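Local coordinates for protein ForH (Streptomyces kaniharaensis, PDB 6NKO) that is of uncertain function but probably takes part in making formycin A, a pyrazolopyrimidine whose biosynthesis is intertwined with de novo purine synthesis, at residues Ala37-Thr50 against Leu57-Leu70. Numbering follows the deposited sequence.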
# COMPACT_ATOMS: atom_id res chain seq x y z
N ALA A 37 -5.78 8.02 -7.74
CA ALA A 37 -6.95 7.15 -7.77
C ALA A 37 -7.83 7.45 -8.98
O ALA A 37 -8.27 6.53 -9.68
CB ALA A 37 -7.76 7.29 -6.48
N ALA A 38 -8.08 8.73 -9.24
CA ALA A 38 -8.88 9.10 -10.41
C ALA A 38 -8.17 8.74 -11.70
O ALA A 38 -8.78 8.20 -12.63
CB ALA A 38 -9.21 10.59 -10.37
N GLY A 39 -6.86 9.00 -11.77
CA GLY A 39 -6.11 8.68 -12.98
C GLY A 39 -6.11 7.20 -13.29
O GLY A 39 -6.15 6.79 -14.46
N LEU A 40 -6.07 6.36 -12.25
CA LEU A 40 -6.11 4.92 -12.48
C LEU A 40 -7.50 4.46 -12.89
O LEU A 40 -7.64 3.55 -13.72
CB LEU A 40 -5.64 4.18 -11.22
CG LEU A 40 -4.21 4.45 -10.76
CD1 LEU A 40 -4.02 3.98 -9.32
CD2 LEU A 40 -3.20 3.78 -11.68
N LEU A 41 -8.54 5.07 -12.33
CA LEU A 41 -9.91 4.67 -12.66
C LEU A 41 -10.24 4.99 -14.12
O LEU A 41 -10.92 4.20 -14.78
CB LEU A 41 -10.90 5.36 -11.72
CG LEU A 41 -10.93 4.82 -10.28
CD1 LEU A 41 -11.69 5.77 -9.37
CD2 LEU A 41 -11.53 3.42 -10.23
N ARG A 42 -9.78 6.13 -14.63
CA ARG A 42 -9.99 6.46 -16.03
C ARG A 42 -9.25 5.50 -16.96
O ARG A 42 -9.65 5.34 -18.12
CB ARG A 42 -9.56 7.90 -16.32
CG ARG A 42 -10.10 8.92 -15.33
CD ARG A 42 -10.00 10.34 -15.88
NE ARG A 42 -9.41 11.26 -14.90
CZ ARG A 42 -8.13 11.61 -14.89
NH1 ARG A 42 -7.29 11.12 -15.79
NH2 ARG A 42 -7.69 12.45 -13.97
N LEU A 43 -8.17 4.87 -16.48
CA LEU A 43 -7.44 3.89 -17.27
C LEU A 43 -8.07 2.50 -17.21
O LEU A 43 -7.50 1.56 -17.78
CB LEU A 43 -5.99 3.82 -16.79
CG LEU A 43 -5.10 5.02 -17.14
CD1 LEU A 43 -3.71 4.84 -16.56
CD2 LEU A 43 -5.04 5.21 -18.65
N GLY A 44 -9.21 2.35 -16.53
CA GLY A 44 -9.86 1.07 -16.41
C GLY A 44 -9.42 0.23 -15.23
O GLY A 44 -9.96 -0.87 -15.03
N TRP A 45 -8.45 0.71 -14.45
CA TRP A 45 -7.99 -0.03 -13.28
C TRP A 45 -9.12 -0.17 -12.26
O TRP A 45 -10.05 0.63 -12.21
CB TRP A 45 -6.81 0.67 -12.63
CG TRP A 45 -5.49 0.48 -13.31
CD1 TRP A 45 -5.22 0.65 -14.64
CD2 TRP A 45 -4.26 0.10 -12.70
NE1 TRP A 45 -3.90 0.39 -14.89
CE2 TRP A 45 -3.28 0.05 -13.72
CE3 TRP A 45 -3.88 -0.21 -11.39
CZ2 TRP A 45 -1.96 -0.30 -13.46
CZ3 TRP A 45 -2.56 -0.56 -11.14
CH2 TRP A 45 -1.62 -0.60 -12.17
N ARG A 46 -9.02 -1.21 -11.45
CA ARG A 46 -9.81 -1.31 -10.23
C ARG A 46 -9.00 -0.73 -9.09
O ARG A 46 -7.82 -1.06 -8.93
CB ARG A 46 -10.21 -2.75 -9.94
CG ARG A 46 -11.33 -3.27 -10.83
CD ARG A 46 -11.67 -4.71 -10.49
NE ARG A 46 -11.67 -4.94 -9.05
CZ ARG A 46 -11.18 -6.03 -8.47
NH1 ARG A 46 -10.64 -6.99 -9.21
NH2 ARG A 46 -11.22 -6.16 -7.15
N VAL A 47 -9.61 0.16 -8.32
CA VAL A 47 -8.93 0.87 -7.24
C VAL A 47 -9.62 0.52 -5.94
O VAL A 47 -10.81 0.80 -5.77
CB VAL A 47 -8.91 2.39 -7.48
CG1 VAL A 47 -8.30 3.11 -6.29
CG2 VAL A 47 -8.16 2.71 -8.76
N ALA A 48 -8.87 -0.09 -5.02
CA ALA A 48 -9.38 -0.48 -3.71
C ALA A 48 -8.57 0.22 -2.64
O ALA A 48 -7.35 0.39 -2.77
CB ALA A 48 -9.32 -2.00 -3.53
N ALA A 49 -9.24 0.63 -1.56
CA ALA A 49 -8.63 1.48 -0.56
C ALA A 49 -8.97 1.00 0.85
O ALA A 49 -9.99 0.36 1.08
CB ALA A 49 -9.09 2.94 -0.72
N THR A 50 -8.08 1.33 1.79
CA THR A 50 -8.35 1.10 3.20
C THR A 50 -9.32 2.17 3.71
O THR A 50 -9.84 2.99 2.96
CB THR A 50 -7.06 1.11 4.01
OG1 THR A 50 -6.26 2.25 3.65
CG2 THR A 50 -6.26 -0.17 3.76
N LEU A 57 -12.23 9.29 -1.01
CA LEU A 57 -12.37 9.15 -2.46
C LEU A 57 -13.83 8.97 -2.87
O LEU A 57 -14.24 9.45 -3.93
CB LEU A 57 -11.52 7.99 -2.96
CG LEU A 57 -10.01 8.14 -2.83
CD1 LEU A 57 -9.31 6.84 -3.21
CD2 LEU A 57 -9.50 9.30 -3.68
N ARG A 58 -14.62 8.27 -2.05
CA ARG A 58 -16.02 8.05 -2.40
C ARG A 58 -16.84 9.32 -2.23
O ARG A 58 -17.75 9.59 -3.03
CB ARG A 58 -16.61 6.92 -1.55
CG ARG A 58 -16.63 5.58 -2.26
CD ARG A 58 -18.06 5.09 -2.48
NE ARG A 58 -18.11 3.96 -3.40
CZ ARG A 58 -19.05 3.79 -4.32
NH1 ARG A 58 -20.02 4.68 -4.46
NH2 ARG A 58 -19.02 2.72 -5.11
N ASP A 59 -16.55 10.12 -1.19
CA ASP A 59 -17.21 11.41 -1.05
C ASP A 59 -16.88 12.33 -2.21
O ASP A 59 -17.68 13.20 -2.57
CB ASP A 59 -16.83 12.06 0.28
CG ASP A 59 -17.43 11.35 1.47
OD1 ASP A 59 -18.32 10.49 1.28
OD2 ASP A 59 -17.01 11.64 2.61
N ALA A 60 -15.70 12.16 -2.81
CA ALA A 60 -15.32 12.89 -4.02
C ALA A 60 -15.90 12.27 -5.28
O ALA A 60 -15.61 12.76 -6.38
CB ALA A 60 -13.79 12.97 -4.13
N GLY A 61 -16.68 11.20 -5.17
CA GLY A 61 -17.36 10.64 -6.32
C GLY A 61 -16.52 9.73 -7.19
O GLY A 61 -16.73 9.69 -8.41
N HIS A 62 -15.60 8.98 -6.61
CA HIS A 62 -14.80 8.02 -7.36
C HIS A 62 -15.23 6.61 -6.98
O HIS A 62 -15.54 6.34 -5.81
CB HIS A 62 -13.30 8.22 -7.06
CG HIS A 62 -12.77 9.55 -7.50
ND1 HIS A 62 -12.53 10.58 -6.61
CD2 HIS A 62 -12.42 10.02 -8.72
CE1 HIS A 62 -12.05 11.63 -7.27
NE2 HIS A 62 -11.97 11.31 -8.55
N GLU A 63 -15.29 5.74 -7.98
CA GLU A 63 -15.79 4.37 -7.81
C GLU A 63 -14.69 3.47 -7.25
O GLU A 63 -14.28 2.47 -7.84
CB GLU A 63 -16.33 3.84 -9.14
CG GLU A 63 -15.30 3.78 -10.30
CD GLU A 63 -15.09 5.12 -11.00
OE1 GLU A 63 -14.89 5.14 -12.24
OE2 GLU A 63 -15.13 6.16 -10.31
N VAL A 64 -14.21 3.83 -6.08
CA VAL A 64 -13.20 3.05 -5.38
C VAL A 64 -13.90 1.96 -4.58
O VAL A 64 -15.03 2.13 -4.10
CB VAL A 64 -12.30 3.94 -4.49
CG1 VAL A 64 -11.51 4.90 -5.36
CG2 VAL A 64 -13.14 4.70 -3.46
N GLU A 65 -13.23 0.83 -4.45
CA GLU A 65 -13.78 -0.31 -3.73
C GLU A 65 -13.16 -0.37 -2.35
O GLU A 65 -12.06 0.14 -2.11
CB GLU A 65 -13.53 -1.61 -4.50
CG GLU A 65 -14.27 -1.67 -5.84
CD GLU A 65 -13.73 -2.73 -6.78
OE1 GLU A 65 -14.05 -3.92 -6.58
OE2 GLU A 65 -12.98 -2.38 -7.71
N ARG A 66 -13.89 -0.98 -1.42
CA ARG A 66 -13.41 -1.12 -0.05
C ARG A 66 -12.49 -2.33 0.04
O ARG A 66 -12.93 -3.47 -0.18
CB ARG A 66 -14.59 -1.27 0.90
CG ARG A 66 -14.76 -0.12 1.87
CD ARG A 66 -15.56 -0.55 3.09
NE ARG A 66 -15.88 0.58 3.96
CZ ARG A 66 -17.01 1.27 3.90
NH1 ARG A 66 -17.94 0.95 3.00
NH2 ARG A 66 -17.22 2.28 4.74
N ILE A 67 -11.22 -2.10 0.39
CA ILE A 67 -10.27 -3.20 0.55
C ILE A 67 -10.68 -4.13 1.68
O ILE A 67 -10.18 -5.26 1.77
CB ILE A 67 -8.85 -2.66 0.81
CG1 ILE A 67 -7.80 -3.69 0.41
CG2 ILE A 67 -8.66 -2.37 2.29
CD1 ILE A 67 -7.83 -4.08 -1.05
N ALA A 68 -11.57 -3.69 2.57
CA ALA A 68 -12.05 -4.57 3.62
C ALA A 68 -12.95 -5.66 3.05
O ALA A 68 -12.60 -6.85 3.08
CB ALA A 68 -12.76 -3.76 4.70
N ASP A 69 -14.13 -5.28 2.56
CA ASP A 69 -15.04 -6.27 1.98
C ASP A 69 -14.38 -7.04 0.84
O ASP A 69 -14.63 -8.23 0.65
CB ASP A 69 -16.29 -5.54 1.49
CG ASP A 69 -16.82 -4.52 2.52
OD1 ASP A 69 -16.66 -4.73 3.74
OD2 ASP A 69 -17.37 -3.49 2.10
N LEU A 70 -13.54 -6.36 0.07
CA LEU A 70 -12.86 -6.95 -1.07
C LEU A 70 -11.60 -7.64 -0.58
O LEU A 70 -10.64 -6.97 -0.21
CB LEU A 70 -12.46 -5.87 -2.08
CG LEU A 70 -11.94 -6.20 -3.47
CD1 LEU A 70 -13.07 -6.00 -4.46
CD2 LEU A 70 -10.78 -5.29 -3.81
O HOH W 1 -12.67 0.13 -8.33
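R46 reaches E65 through one straight N-H: NE donates to OE2 at 3.2 Å, with 163° at the hydrogen, and the bond runs in the guanidinium plane to the syn lone pair of the carboxylate. The two flat groups are nevertheless turned 45° apart, so the salt bridge rests on a single bond rather than a flat pairing of both ends. A bend at chi3 (40°) turns the guanidinium so that NE faces E65 and NH2 lies beside L70, meeting its CD1 edge-on at 3.3 Å. A48 CB touches I67 CD1 and L70 CD2, both on one side of it. A water that takes the N-H of V47 lies within bonding reach of E65 OE2 and of E63 O, and may donate to either. A methionine in place of R46 would probably leave the E65 carboxylate without its charged mate and L70 without the guanidinium edge beside it.

Parallel strand pairing joins the backbones: E65 N donates to V47 O, A49 N to E65 O and I67 N to A49 O. On the face of the sheet that carries A49, V47 CG1 meets V64 CG1 at 3.8 Å. L41 reaches from helix 33-42 with CG anti to the carbonyl carbon; its CD1 touches H62 CB at 3.7 Å and E63 OE2 at 3.6 Å. A38 CB approaches the H62 ring obliquely, 3.4 Å from NE2, while A37 CB abuts L57 CD1.

Strand 46-49, helix 51-59 and strand 65-66 thus form a beta-alpha-beta crossover, with helix 33-42 packed beside it, at one edge of the five-stranded parallel sheet of the MGS-like domain.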